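Local coordinates for protein haloacid dehalogenase-like hydrolase (PDB 4EZE) that probably hydrolyses O-phosphoserine to serine and phosphate with the aid of magnesium, as a SerB-type phosphatase of the haloacid dehalogenase superfamily, at residues A[172-175]-A[176-179]; A[210-213]-A[214-218]; A[246-249]-A[250-254]; A[272-275]-A[276-279]; A[290-293]-A[294-298]. All coordinates share one frame; numbering follows the deposited sequence.

Contact 1: A[172-175]-A[176-179]; sequences NAVC and DRMT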
loop_
_atom_site.group_PDB
_atom_site.type_symbol
_atom_site.label_atom_id
_atom_site.label_comp_id
_atom_site.label_asym_id
_atom_site.label_seq_id
_atom_site.Cartn_x
_atom_site.Cartn_y
_atom_site.Cartn_z
ATOM N N ASN A 172 21.717 -2.825 -9.242
ATOM C CA ASN A 172 20.944 -3.921 -9.786
ATOM C C ASN A 172 20.955 -5.091 -8.821
ATOM O O ASN A 172 19.942 -5.750 -8.620
ATOM C CB ASN A 172 21.494 -4.348 -11.142
ATOM C CG ASN A 172 21.039 -3.445 -12.266
ATOM O OD1 ASN A 172 19.947 -2.892 -12.230
ATOM N ND2 ASN A 172 21.875 -3.303 -13.279
ATOM N N ALA A 173 22.112 -5.346 -8.226
ATOM C CA ALA A 173 22.244 -6.420 -7.262
ATOM C C ALA A 173 21.382 -6.159 -6.045
ATOM O O ALA A 173 20.749 -7.064 -5.526
ATOM C CB ALA A 173 23.684 -6.585 -6.857
ATOM N N VAL A 174 21.369 -4.918 -5.585
ATOM C CA VAL A 174 20.559 -4.553 -4.437
ATOM C C VAL A 174 19.089 -4.731 -4.760
ATOM O O VAL A 174 18.317 -5.225 -3.952
ATOM C CB VAL A 174 20.819 -3.112 -4.007
ATOM C CG1 VAL A 174 19.872 -2.716 -2.903
ATOM C CG2 VAL A 174 22.245 -2.956 -3.552
ATOM N N CYS A 175 18.715 -4.333 -5.965
ATOM C CA CYS A 175 17.346 -4.464 -6.423
ATOM C C CYS A 175 16.949 -5.927 -6.495
ATOM O O CYS A 175 15.838 -6.294 -6.152
ATOM C CB CYS A 175 17.183 -3.818 -7.791
ATOM S SG CYS A 175 15.502 -3.797 -8.374
ATOM N N ASP A 176 17.878 -6.756 -6.939
ATOM C CA ASP A 176 17.636 -8.181 -7.099
ATOM C C ASP A 176 17.308 -8.884 -5.790
ATOM O O ASP A 176 16.527 -9.821 -5.772
ATOM C CB ASP A 176 18.802 -8.856 -7.813
ATOM C CG ASP A 176 18.775 -8.627 -9.308
ATOM O OD1 ASP A 176 17.896 -7.882 -9.778
ATOM O OD2 ASP A 176 19.628 -9.193 -10.015
ATOM N N ARG A 177 17.933 -8.464 -4.703
ATOM C CA ARG A 177 17.682 -9.099 -3.414
ATOM C C ARG A 177 16.485 -8.530 -2.629
ATOM O O ARG A 177 16.201 -8.964 -1.519
ATOM C CB ARG A 177 18.950 -9.152 -2.563
ATOM C CG ARG A 177 19.453 -7.827 -2.075
ATOM C CD ARG A 177 20.509 -8.046 -1.024
ATOM N NE ARG A 177 20.668 -6.880 -0.168
ATOM C CZ ARG A 177 21.656 -6.005 -0.286
ATOM N NH1 ARG A 177 22.578 -6.177 -1.219
ATOM N NH2 ARG A 177 21.722 -4.968 0.533
ATOM N N MET A 178 15.800 -7.548 -3.204
ATOM C CA MET A 178 14.599 -6.989 -2.596
ATOM C C MET A 178 13.493 -8.034 -2.621
ATOM O O MET A 178 13.436 -8.841 -3.538
ATOM C CB MET A 178 14.145 -5.744 -3.352
ATOM C CG MET A 178 15.076 -4.561 -3.228
ATOM S SD MET A 178 15.642 -4.306 -1.543
ATOM C CE MET A 178 16.054 -2.578 -1.600
ATOM N N THR A 179 12.615 -8.031 -1.623
ATOM C CA THR A 179 11.567 -9.046 -1.585
ATOM C C THR A 179 10.176 -8.463 -1.740
ATOM O O THR A 179 9.803 -7.500 -1.060
ATOM C CB THR A 179 11.633 -9.882 -0.294
ATOM O OG1 THR A 179 11.857 -9.009 0.814
ATOM C CG2 THR A 179 12.789 -10.881 -0.373
#
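Val-174 is met by two side chains from the turn that follows it, Arg-177 and Met-178, each using a different branch. Its CG1 lies 4.0 Å from Met-178 CE, and these two side chains run side by side in the same direction. The first torsion of the methionine keeps CG beside its own backbone N (chi1 -68°), which puts Met-178 CG 3.4 Å from Val-174 O; the bend at the second torsion (-44°) then carries SD and CE toward the valine. Arg-177 comes in aslant instead. Its CG sits between the backbone N and the carbonyl carbon (chi1 68°), and the chain runs extended to NE, so that Val-174 CA lies over one face of the guanidinium and Val-174 CG2 is 4.0 Å from NH1. NH1 and NH2 form salt bridges with Glu-131 and Glu-127 of helix 124-131.

Asp-176 turns back along its own helix, CG and OD1 beside Asn-172 O, and its OD1 is in a salt bridge with Arg-211. Along the backbone the bonding changes from four residues back to three. Asp-176 N donates to Asn-172 O at 2.8 Å, whereas Met-178 N reaches Cys-175 O at 3.2 Å. Between them, Arg-177 N is held by Ala-173 O at 3.3 Å and weakly by Val-174 O. The turn lies where helix 168-176 gives way to loop, in a position consistent with the last helix of the C1-type helical cap of phosphoserine phosphatases, where the chain returns to the core domain.

Contact 2: A[210-213]-A[214-218]; sequences QRLK and ARYQL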
loop_
_atom_site.group_PDB
_atom_site.type_symbol
_atom_site.label_atom_id
_atom_site.label_comp_id
_atom_site.label_asym_id
_atom_site.label_seq_id
_atom_site.Cartn_x
_atom_site.Cartn_y
_atom_site.Cartn_z
ATOM N N GLN A 210 11.491 0.907 -12.334
ATOM C CA GLN A 210 11.320 0.341 -13.659
ATOM C C GLN A 210 11.613 -1.146 -13.664
ATOM O O GLN A 210 10.924 -1.921 -14.305
ATOM C CB GLN A 210 12.166 1.086 -14.685
ATOM C CG GLN A 210 11.755 2.529 -14.861
ATOM C CD GLN A 210 10.263 2.695 -15.029
ATOM O OE1 GLN A 210 9.620 1.927 -15.729
ATOM N NE2 GLN A 210 9.708 3.704 -14.388
ATOM N N ARG A 211 12.648 -1.533 -12.935
ATOM C CA ARG A 211 13.049 -2.922 -12.857
ATOM C C ARG A 211 11.942 -3.760 -12.228
ATOM O O ARG A 211 11.633 -4.850 -12.691
ATOM C CB ARG A 211 14.337 -3.023 -12.050
ATOM C CG ARG A 211 15.160 -4.258 -12.314
ATOM C CD ARG A 211 16.594 -4.036 -11.871
ATOM N NE ARG A 211 17.255 -5.286 -11.526
ATOM C CZ ARG A 211 18.046 -5.963 -12.343
ATOM N NH1 ARG A 211 18.280 -5.508 -13.562
ATOM N NH2 ARG A 211 18.600 -7.094 -11.940
ATOM N N LEU A 212 11.331 -3.229 -11.179
ATOM C CA LEU A 212 10.211 -3.895 -10.543
ATOM C C LEU A 212 9.031 -3.960 -11.489
ATOM O O LEU A 212 8.348 -4.971 -11.575
ATOM C CB LEU A 212 9.811 -3.171 -9.266
ATOM C CG LEU A 212 10.790 -3.321 -8.117
ATOM C CD1 LEU A 212 10.420 -2.405 -6.984
ATOM C CD2 LEU A 212 10.818 -4.755 -7.663
ATOM N N LYS A 213 8.788 -2.876 -12.210
ATOM C CA LYS A 213 7.689 -2.877 -13.154
ATOM C C LYS A 213 7.877 -3.991 -14.171
ATOM O O LYS A 213 7.001 -4.835 -14.352
ATOM C CB LYS A 213 7.585 -1.572 -13.903
ATOM C CG LYS A 213 6.778 -1.757 -15.160
ATOM C CD LYS A 213 6.655 -0.476 -15.956
ATOM C CE LYS A 213 6.240 -0.805 -17.378
ATOM N NZ LYS A 213 5.606 0.369 -18.022
ATOM N N ALA A 214 9.017 -3.976 -14.854
ATOM C CA ALA A 214 9.251 -4.952 -15.909
ATOM C C ALA A 214 9.240 -6.348 -15.300
ATOM O O ALA A 214 8.580 -7.245 -15.813
ATOM C CB ALA A 214 10.545 -4.657 -16.664
ATOM N N ARG A 215 9.907 -6.517 -14.163
ATOM C CA ARG A 215 9.954 -7.827 -13.508
ATOM C C ARG A 215 8.598 -8.461 -13.175
ATOM O O ARG A 215 8.498 -9.674 -13.053
ATOM C CB ARG A 215 10.766 -7.730 -12.224
ATOM C CG ARG A 215 10.587 -8.941 -11.346
ATOM C CD ARG A 215 11.867 -9.732 -11.293
ATOM N NE ARG A 215 12.513 -9.575 -10.002
ATOM C CZ ARG A 215 12.746 -10.580 -9.168
ATOM N NH1 ARG A 215 12.388 -11.814 -9.501
ATOM N NH2 ARG A 215 13.346 -10.356 -8.006
ATOM N N TYR A 216 7.561 -7.652 -12.994
ATOM C CA TYR A 216 6.269 -8.187 -12.568
ATOM C C TYR A 216 5.148 -7.740 -13.456
ATOM O O TYR A 216 3.991 -7.855 -13.082
ATOM C CB TYR A 216 5.937 -7.776 -11.136
ATOM C CG TYR A 216 6.911 -8.305 -10.137
ATOM C CD1 TYR A 216 6.880 -9.628 -9.757
ATOM C CD2 TYR A 216 7.877 -7.495 -9.585
ATOM C CE1 TYR A 216 7.793 -10.135 -8.858
ATOM C CE2 TYR A 216 8.790 -7.999 -8.674
ATOM C CZ TYR A 216 8.733 -9.326 -8.310
ATOM O OH TYR A 216 9.627 -9.857 -7.389
ATOM N N GLN A 217 5.485 -7.204 -14.624
ATOM C CA GLN A 217 4.463 -6.942 -15.629
ATOM C C GLN A 217 3.500 -5.840 -15.222
ATOM O O GLN A 217 2.392 -5.805 -15.726
ATOM C CB GLN A 217 3.636 -8.211 -15.886
ATOM C CG GLN A 217 4.414 -9.401 -16.428
ATOM C CD GLN A 217 5.094 -9.081 -17.741
ATOM O OE1 GLN A 217 4.731 -9.618 -18.786
ATOM N NE2 GLN A 217 6.073 -8.184 -17.696
ATOM N N LEU A 218 3.899 -4.951 -14.314
ATOM C CA LEU A 218 3.009 -3.868 -13.896
ATOM C C LEU A 218 2.734 -2.983 -15.101
ATOM O O LEU A 218 3.565 -2.885 -15.995
ATOM C CB LEU A 218 3.615 -3.058 -12.741
ATOM C CG LEU A 218 4.052 -3.917 -11.557
ATOM C CD1 LEU A 218 4.525 -3.070 -10.386
ATOM C CD2 LEU A 218 2.884 -4.804 -11.153
#
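Lys-213 O collects the backbone at the end of the helix, taking Leu-218 N at 3.1 Å and Tyr-216 N at 3.2 Å from opposite faces of its carbonyl plane. The turn before it is regular, with Ala-214 N donating to Gln-210 O almost straight (175° at the hydrogen). Past Tyr-216 the chain leaves helical geometry at Gln-217, whose phi is positive (68°). The bond of Leu-218 N to Lys-213 O, with the weak one of Gln-217 N to Ala-214 O inside it, makes this a Schellman motif. It ends helix 206-216, the helix of a beta-alpha-beta unit between parallel strands 197-202 and 220-224 of the Rossmann-like core.

Leu-212 and Tyr-216, one turn apart, point the same way. Leu-212 CD2 lies in the plane of the tyrosine ring, at its edge, 4.0 Å from CE2, and Leu-212 O is also close to that edge, 3.2 Å from Tyr-216 CD2. Over one ring face stands Arg-215 CG, 3.3 Å above the plane and offset toward the rim. The bends at the second and third torsions of Arg-215 bring its guanidinium back so that Tyr-216 OH lies over its centre. Lys-213 follows another course: stretched out beyond CG, it passes Leu-218 O with its CG 3.5 Å away, and its NZ is hydrogen-bonded to Asp-219 O.

Contact 3: A[246-249]-A[250-254]; sequences NKKQ and TLVDL
Asn-246 O accepts twice from Thr-250: from the hydroxyl OG1 at 2.6 Å and from the backbone N at 2.9 Å. The hydroxyl reaches it because OG1 stands beside its own backbone N, anti to the carbonyl carbon (chi1 -53°), so it leans back over the preceding turn. OG1 is tilted 21° from the carbonyl plane, while the amide N comes from farther above it.

A second polar link spans one turn, between Gln-249 and Asp-253. Gln-249 NE2 donates to Asp-253 OD1 at 2.7 Å; the acceptor lies in the glutamine amide plane, but NE2 meets the syn side of the oxygen from 29° out of the carboxylate plane. The bend of Gln-249 at its second torsion swings the amide toward the aspartate. Asp-253 N satisfies Gln-249 O at 2.8 Å. Leu-251 N likewise serves Lys-247 O at 3.1 Å, and Val-252 N serves Lys-248 O at 2.8 Å.

Lys-247 NZ forms a salt bridge with Asp-274, a weak bond to Asn-273 O and a long, weak ion pair with Asp-114, consistent with the motif III lysine of haloacid dehalogenases. The chemistry thus divides helix 244-258: bonds between turns serve the helix itself, the ammonium the predicted nucleophile's surroundings.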
loop_
_atom_site.group_PDB
_atom_site.type_symbol
_atom_site.label_atom_id
_atom_site.label_comp_id
_atom_site.label_asym_id
_atom_site.label_seq_id
_atom_site.Cartn_x
_atom_site.Cartn_y
_atom_site.Cartn_z
ATOM N N ASN A 246 3.215 15.331 -5.305
ATOM C CA ASN A 246 3.373 14.800 -6.658
ATOM C C ASN A 246 2.968 13.341 -6.867
ATOM O O ASN A 246 2.693 12.921 -7.994
ATOM C CB ASN A 246 4.768 15.052 -7.193
ATOM C CG ASN A 246 4.814 16.280 -8.075
ATOM O OD1 ASN A 246 5.857 16.915 -8.236
ATOM N ND2 ASN A 246 3.671 16.620 -8.653
ATOM N N LYS A 247 2.936 12.561 -5.793
ATOM C CA LYS A 247 2.512 11.178 -5.925
ATOM C C LYS A 247 1.013 11.164 -6.163
ATOM O O LYS A 247 0.504 10.447 -7.028
ATOM C CB LYS A 247 2.931 10.364 -4.698
ATOM C CG LYS A 247 4.369 9.881 -4.799
ATOM C CD LYS A 247 4.949 9.579 -3.437
ATOM C CE LYS A 247 4.401 8.284 -2.886
ATOM N NZ LYS A 247 4.931 8.101 -1.511
ATOM N N LYS A 248 0.312 12.002 -5.417
ATOM C CA LYS A 248 -1.108 12.199 -5.645
ATOM C C LYS A 248 -1.360 12.674 -7.094
ATOM O O LYS A 248 -2.168 12.110 -7.829
ATOM C CB LYS A 248 -1.650 13.224 -4.646
ATOM C CG LYS A 248 -2.964 13.827 -5.088
ATOM C CD LYS A 248 -3.595 14.663 -4.008
ATOM C CE LYS A 248 -4.929 15.211 -4.492
ATOM N NZ LYS A 248 -5.425 16.158 -3.463
ATOM N N GLN A 249 -0.649 13.710 -7.495
ATOM C CA GLN A 249 -0.860 14.318 -8.804
ATOM C C GLN A 249 -0.595 13.342 -9.952
ATOM O O GLN A 249 -1.273 13.372 -10.977
ATOM C CB GLN A 249 0.023 15.559 -8.952
ATOM C CG GLN A 249 -0.326 16.378 -10.173
ATOM C CD GLN A 249 -1.703 16.988 -10.037
ATOM O OE1 GLN A 249 -1.971 17.732 -9.089
ATOM N NE2 GLN A 249 -2.588 16.674 -10.976
ATOM N N THR A 250 0.411 12.495 -9.789
ATOM C CA THR A 250 0.666 11.401 -10.742
ATOM C C THR A 250 -0.541 10.460 -10.776
ATOM O O THR A 250 -0.956 10.000 -11.831
ATOM C CB THR A 250 1.911 10.604 -10.310
ATOM O OG1 THR A 250 2.999 11.511 -10.131
ATOM C CG2 THR A 250 2.302 9.546 -11.346
ATOM N N LEU A 251 -1.119 10.169 -9.618
ATOM C CA LEU A 251 -2.294 9.310 -9.609
ATOM C C LEU A 251 -3.454 9.972 -10.333
ATOM O O LEU A 251 -4.130 9.339 -11.125
ATOM C CB LEU A 251 -2.688 8.952 -8.192
ATOM C CG LEU A 251 -3.756 7.872 -8.080
ATOM C CD1 LEU A 251 -3.409 6.648 -8.927
ATOM C CD2 LEU A 251 -3.904 7.492 -6.612
ATOM N N VAL A 252 -3.671 11.255 -10.051
ATOM C CA VAL A 252 -4.736 12.013 -10.673
ATOM C C VAL A 252 -4.554 12.018 -12.184
ATOM O O VAL A 252 -5.483 11.692 -12.947
ATOM C CB VAL A 252 -4.740 13.464 -10.169
ATOM C CG1 VAL A 252 -5.724 14.312 -10.971
ATOM C CG2 VAL A 252 -5.103 13.487 -8.703
ATOM N N ASP A 253 -3.347 12.378 -12.611
ATOM C CA ASP A 253 -3.049 12.485 -14.043
ATOM C C ASP A 253 -3.195 11.133 -14.741
ATOM O O ASP A 253 -3.624 11.073 -15.896
ATOM C CB ASP A 253 -1.664 13.131 -14.314
ATOM C CG ASP A 253 -1.517 14.557 -13.698
ATOM O OD1 ASP A 253 -2.509 15.126 -13.188
ATOM O OD2 ASP A 253 -0.396 15.123 -13.717
ATOM N N LEU A 254 -2.877 10.043 -14.047
ATOM C CA LEU A 254 -2.948 8.720 -14.682
ATOM C C LEU A 254 -4.391 8.315 -14.818
ATOM O O LEU A 254 -4.793 7.693 -15.802
ATOM C CB LEU A 254 -2.276 7.671 -13.841
ATOM C CG LEU A 254 -2.333 6.245 -14.392
ATOM C CD1 LEU A 254 -1.720 6.157 -15.781
ATOM C CD2 LEU A 254 -1.559 5.325 -13.456
#

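Contact 4: A[272-275]-A[276-279]; sequences ANDL and PMLE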
loop_
_atom_site.group_PDB
_atom_site.type_symbol
_atom_site.label_atom_id
_atom_site.label_comp_id
_atom_site.label_asym_id
_atom_site.label_seq_id
_atom_site.Cartn_x
_atom_site.Cartn_y
_atom_site.Cartn_z
ATOM N N ALA A 272 3.784 8.433 5.756
ATOM C CA ALA A 272 3.209 9.769 5.675
ATOM C C ALA A 272 3.269 10.351 4.258
ATOM O O ALA A 272 2.346 11.034 3.854
ATOM C CB ALA A 272 3.875 10.712 6.664
ATOM N N ASN A 273 4.340 10.098 3.502
ATOM C CA ASN A 273 4.407 10.672 2.156
ATOM C C ASN A 273 3.403 10.031 1.183
ATOM O O ASN A 273 3.340 10.410 0.021
ATOM C CB ASN A 273 5.835 10.676 1.581
ATOM C CG ASN A 273 6.476 9.312 1.588
ATOM O OD1 ASN A 273 5.812 8.288 1.381
ATOM N ND2 ASN A 273 7.779 9.283 1.833
ATOM N N ASP A 274 2.599 9.095 1.703
ATOM C CA ASP A 274 1.568 8.399 0.949
ATOM C C ASP A 274 0.179 8.993 1.256
ATOM O O ASP A 274 -0.778 8.790 0.496
ATOM C CB ASP A 274 1.570 6.895 1.288
ATOM C CG ASP A 274 2.763 6.144 0.700
ATOM O OD1 ASP A 274 3.107 6.383 -0.464
ATOM O OD2 ASP A 274 3.346 5.286 1.398
ATOM N N LEU A 275 0.050 9.717 2.361
ATOM C CA LEU A 275 -1.291 10.215 2.749
ATOM C C LEU A 275 -2.095 10.951 1.648
ATOM O O LEU A 275 -3.281 10.650 1.434
ATOM C CB LEU A 275 -1.229 11.056 4.017
ATOM C CG LEU A 275 -1.090 10.245 5.313
ATOM C CD1 LEU A 275 -0.825 11.175 6.484
ATOM C CD2 LEU A 275 -2.340 9.431 5.595
ATOM N N PRO A 276 -1.476 11.932 0.963
ATOM C CA PRO A 276 -2.231 12.665 -0.058
ATOM C C PRO A 276 -2.773 11.722 -1.113
ATOM O O PRO A 276 -3.955 11.780 -1.461
ATOM C CB PRO A 276 -1.182 13.589 -0.650
ATOM C CG PRO A 276 -0.296 13.878 0.510
ATOM C CD PRO A 276 -0.187 12.581 1.254
ATOM N N MET A 277 -1.909 10.833 -1.586
ATOM C CA MET A 277 -2.295 9.813 -2.544
ATOM C C MET A 277 -3.357 8.850 -2.009
ATOM O O MET A 277 -4.280 8.478 -2.726
ATOM C CB MET A 277 -1.062 9.035 -2.990
ATOM C CG MET A 277 -1.336 7.974 -4.020
ATOM S SD MET A 277 0.183 7.230 -4.638
ATOM C CE MET A 277 0.540 6.059 -3.326
ATOM N N LEU A 278 -3.240 8.425 -0.762
ATOM C CA LEU A 278 -4.240 7.492 -0.232
ATOM C C LEU A 278 -5.562 8.190 0.085
ATOM O O LEU A 278 -6.647 7.590 -0.027
ATOM C CB LEU A 278 -3.735 6.796 1.032
ATOM C CG LEU A 278 -2.434 6.010 0.982
ATOM C CD1 LEU A 278 -2.151 5.504 2.381
ATOM C CD2 LEU A 278 -2.555 4.837 0.035
ATOM N N GLU A 279 -5.475 9.444 0.511
ATOM C CA GLU A 279 -6.685 10.187 0.834
ATOM C C GLU A 279 -7.438 10.516 -0.433
ATOM O O GLU A 279 -8.665 10.531 -0.445
ATOM C CB GLU A 279 -6.375 11.449 1.616
ATOM C CG GLU A 279 -6.163 11.178 3.098
ATOM C CD GLU A 279 -5.584 12.375 3.830
ATOM O OE1 GLU A 279 -6.017 12.634 4.971
ATOM O OE2 GLU A 279 -4.696 13.058 3.271
HETATM O O HOH W 1 1.040 10.932 -1.594
#
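Asp-274 O meets Leu-278 N at 2.8 Å, the first regular helical bond after the loop that carries the end of the GDxxND signature, consistent with motif IV of haloacid dehalogenases. The compact side lies inward. Leu-278 leans back over the same carbonyl, its CG 3.3 Å from Asp-274 O and 4.1 Å from Asp-274 CB. Met-277 lies alongside Asp-274, pointing the same way, and the bend at its third torsion (81°) turns the methyl CE toward Asp-274 OD1. Both carboxylate oxygens are held, OD1 by Lys-247 and OD2 by Gly-271 N, beside Asp-114 and Asp-270, two of the residues that bind the sodium ion in the crystal.

The solvent side is looser. Glu-279 is exposed and extends back along the helix beside Leu-275 O, which is itself satisfied by Glu-279 N at 2.7 Å, though the glutamate also touches Lys-296 and Ile-297 of the next helical region. Ala-272 reaches the helix only through its carbonyl, Ala-272 O being 3.9 Å from Pro-276 CD. Leu-275 CB and Pro-276 CD are pressed to 3.3 Å by the peptide between them. Asn-273 O and Met-277 N, four residues apart, do not bond directly; a water is inserted between them, donating to Asn-273 O at 2.9 Å and accepting from Met-277 N at 3.0 Å.

Contact 5: A[290-293]-A[294-298]; sequences KPVV and REKIH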
loop_
_atom_site.group_PDB
_atom_site.type_symbol
_atom_site.label_atom_id
_atom_site.label_comp_id
_atom_site.label_asym_id
_atom_site.label_seq_id
_atom_site.Cartn_x
_atom_site.Cartn_y
_atom_site.Cartn_z
ATOM N N LYS A 290 2.541 3.294 9.227
ATOM C CA LYS A 290 2.873 4.218 10.313
ATOM C C LYS A 290 1.630 4.685 11.058
ATOM O O LYS A 290 0.564 4.866 10.457
ATOM C CB LYS A 290 3.610 5.437 9.773
ATOM C CG LYS A 290 4.904 5.100 9.049
ATOM C CD LYS A 290 5.846 4.339 9.966
ATOM C CE LYS A 290 7.280 4.487 9.491
ATOM N NZ LYS A 290 7.350 4.391 8.005
ATOM N N PRO A 291 1.773 4.904 12.371
ATOM C CA PRO A 291 0.694 5.382 13.245
ATOM C C PRO A 291 -0.112 6.557 12.658
ATOM O O PRO A 291 -1.344 6.548 12.712
ATOM C CB PRO A 291 1.448 5.807 14.513
ATOM C CG PRO A 291 2.615 4.864 14.557
ATOM C CD PRO A 291 3.025 4.661 13.114
ATOM N N VAL A 292 0.562 7.550 12.089
ATOM C CA VAL A 292 -0.162 8.711 11.584
ATOM C C VAL A 292 -1.040 8.347 10.383
ATOM O O VAL A 292 -2.086 8.960 10.166
ATOM C CB VAL A 292 0.764 9.891 11.224
ATOM C CG1 VAL A 292 1.743 9.500 10.125
ATOM C CG2 VAL A 292 -0.078 11.094 10.801
ATOM N N VAL A 293 -0.610 7.340 9.622
ATOM C CA VAL A 293 -1.400 6.814 8.515
ATOM C C VAL A 293 -2.543 5.929 9.023
ATOM O O VAL A 293 -3.674 6.053 8.561
ATOM C CB VAL A 293 -0.532 6.026 7.506
ATOM C CG1 VAL A 293 -1.363 5.610 6.297
ATOM C CG2 VAL A 293 0.650 6.872 7.058
ATOM N N ARG A 294 -2.277 5.038 9.971
ATOM C CA ARG A 294 -3.328 4.172 10.487
ATOM C C ARG A 294 -4.487 5.025 11.043
ATOM O O ARG A 294 -5.620 4.570 11.158
ATOM C CB ARG A 294 -2.761 3.210 11.544
ATOM C CG ARG A 294 -1.821 2.130 10.992
ATOM C CD ARG A 294 -1.010 1.459 12.103
ATOM N NE ARG A 294 -0.375 0.200 11.698
ATOM C CZ ARG A 294 -0.808 -1.011 12.066
ATOM N NH1 ARG A 294 -1.872 -1.103 12.855
ATOM N NH2 ARG A 294 -0.183 -2.130 11.656
ATOM N N GLU A 295 -4.205 6.278 11.379
ATOM C CA GLU A 295 -5.238 7.115 11.982
ATOM C C GLU A 295 -6.099 7.857 10.983
ATOM O O GLU A 295 -7.274 8.106 11.245
ATOM C CB GLU A 295 -4.651 8.095 12.991
ATOM C CG GLU A 295 -4.271 7.448 14.312
ATOM C CD GLU A 295 -4.075 8.470 15.412
ATOM O OE1 GLU A 295 -4.852 9.449 15.451
ATOM O OE2 GLU A 295 -3.148 8.296 16.233
ATOM N N LYS A 296 -5.546 8.226 9.837
ATOM C CA LYS A 296 -6.397 8.842 8.823
ATOM C C LYS A 296 -7.007 7.826 7.862
ATOM O O LYS A 296 -8.076 8.071 7.308
ATOM C CB LYS A 296 -5.644 9.926 8.054
ATOM C CG LYS A 296 -5.238 11.107 8.918
ATOM C CD LYS A 296 -5.111 12.380 8.098
ATOM C CE LYS A 296 -4.392 13.467 8.881
ATOM N NZ LYS A 296 -2.989 13.072 9.198
ATOM N N ILE A 297 -6.349 6.685 7.661
ATOM C CA ILE A 297 -6.831 5.732 6.656
ATOM C C ILE A 297 -7.414 4.473 7.263
ATOM O O ILE A 297 -6.722 3.724 7.944
ATOM C CB ILE A 297 -5.744 5.346 5.648
ATOM C CG1 ILE A 297 -5.059 6.609 5.100
ATOM C CG2 ILE A 297 -6.353 4.472 4.561
ATOM C CD1 ILE A 297 -5.884 7.422 4.113
ATOM N N HIS A 298 -8.683 4.231 6.958
ATOM C CA HIS A 298 -9.507 3.272 7.674
ATOM C C HIS A 298 -9.631 1.897 7.032
ATOM O O HIS A 298 -10.074 0.933 7.680
ATOM C CB HIS A 298 -10.878 3.895 7.914
ATOM C CG HIS A 298 -10.817 5.137 8.740
ATOM N ND1 HIS A 298 -11.940 5.825 9.142
ATOM C CD2 HIS A 298 -9.758 5.798 9.268
ATOM C CE1 HIS A 298 -11.575 6.872 9.861
ATOM N NE2 HIS A 298 -10.257 6.878 9.951
#
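Val-293 O is gripped by two backbone amides, Ile-297 N at 2.9 Å and, weakly, Lys-296 N at 3.1 Å. The first is a sound helical bond (159° at the hydrogen); the second, three residues back, suggests a tighter last turn. At the other end Lys-290, in the N-cap position, offers its O to Arg-294 N at 2.9 Å. Arg-294 has two modelled conformers; in one, its CG lies 3.7 Å from Lys-290 O and its NE is bonded to Ala-289 O.

Two side-chain pairs repeat this one-turn spacing. Val-293 and Ile-297 lie side by side, pointing the same way, their CG1 atoms 4.0 Å apart; in the valine this branch is anti to the backbone N (chi1 -174°), which directs it along the helix toward the isoleucine. Both are buried, and both meet Leu-275 and Leu-278 of helix 275-280. Val-292 and Lys-296 occupy the exposed flank, where the valine's CG2 is 3.9 Å from Lys-296 NZ.

Beyond the helix, His-298 NE2 donates weakly to Glu-295 O, which lies in the ring plane at its edge, and the ring stacks with Tyr-84 of helix 81-93. Helix 291-296 is the crossover of the beta-alpha-beta unit of strands 283-287 and 299-301. Its polar bonds are chiefly backbone ones that shape a short helix, while apolar branches hold its inner side to the core.

In the fold
All five contacts are local and follow one another in series along the chain. Contact 1 ends the cap-like helix 168-176 and touches contact 2, 13 Å away between centres, on helix 206-216 of the parallel-sheet core. Contacts 3 and 5 sit on core helices 244-258 and 291-296, while contact 4 runs from the loop after strand 265-269 into helix 275-280. Contact 4 lies 11 Å from contact 3 and 10 Å from contact 5, centre to centre, and touches both; contacts 1 and 5 have centres about 29 Å apart, on opposite sides of the chain's centre. Helices 244-258 and 275-280 thus meet beside the predicted nucleophile, and helix 206-216 ties the cap-like helix to the core.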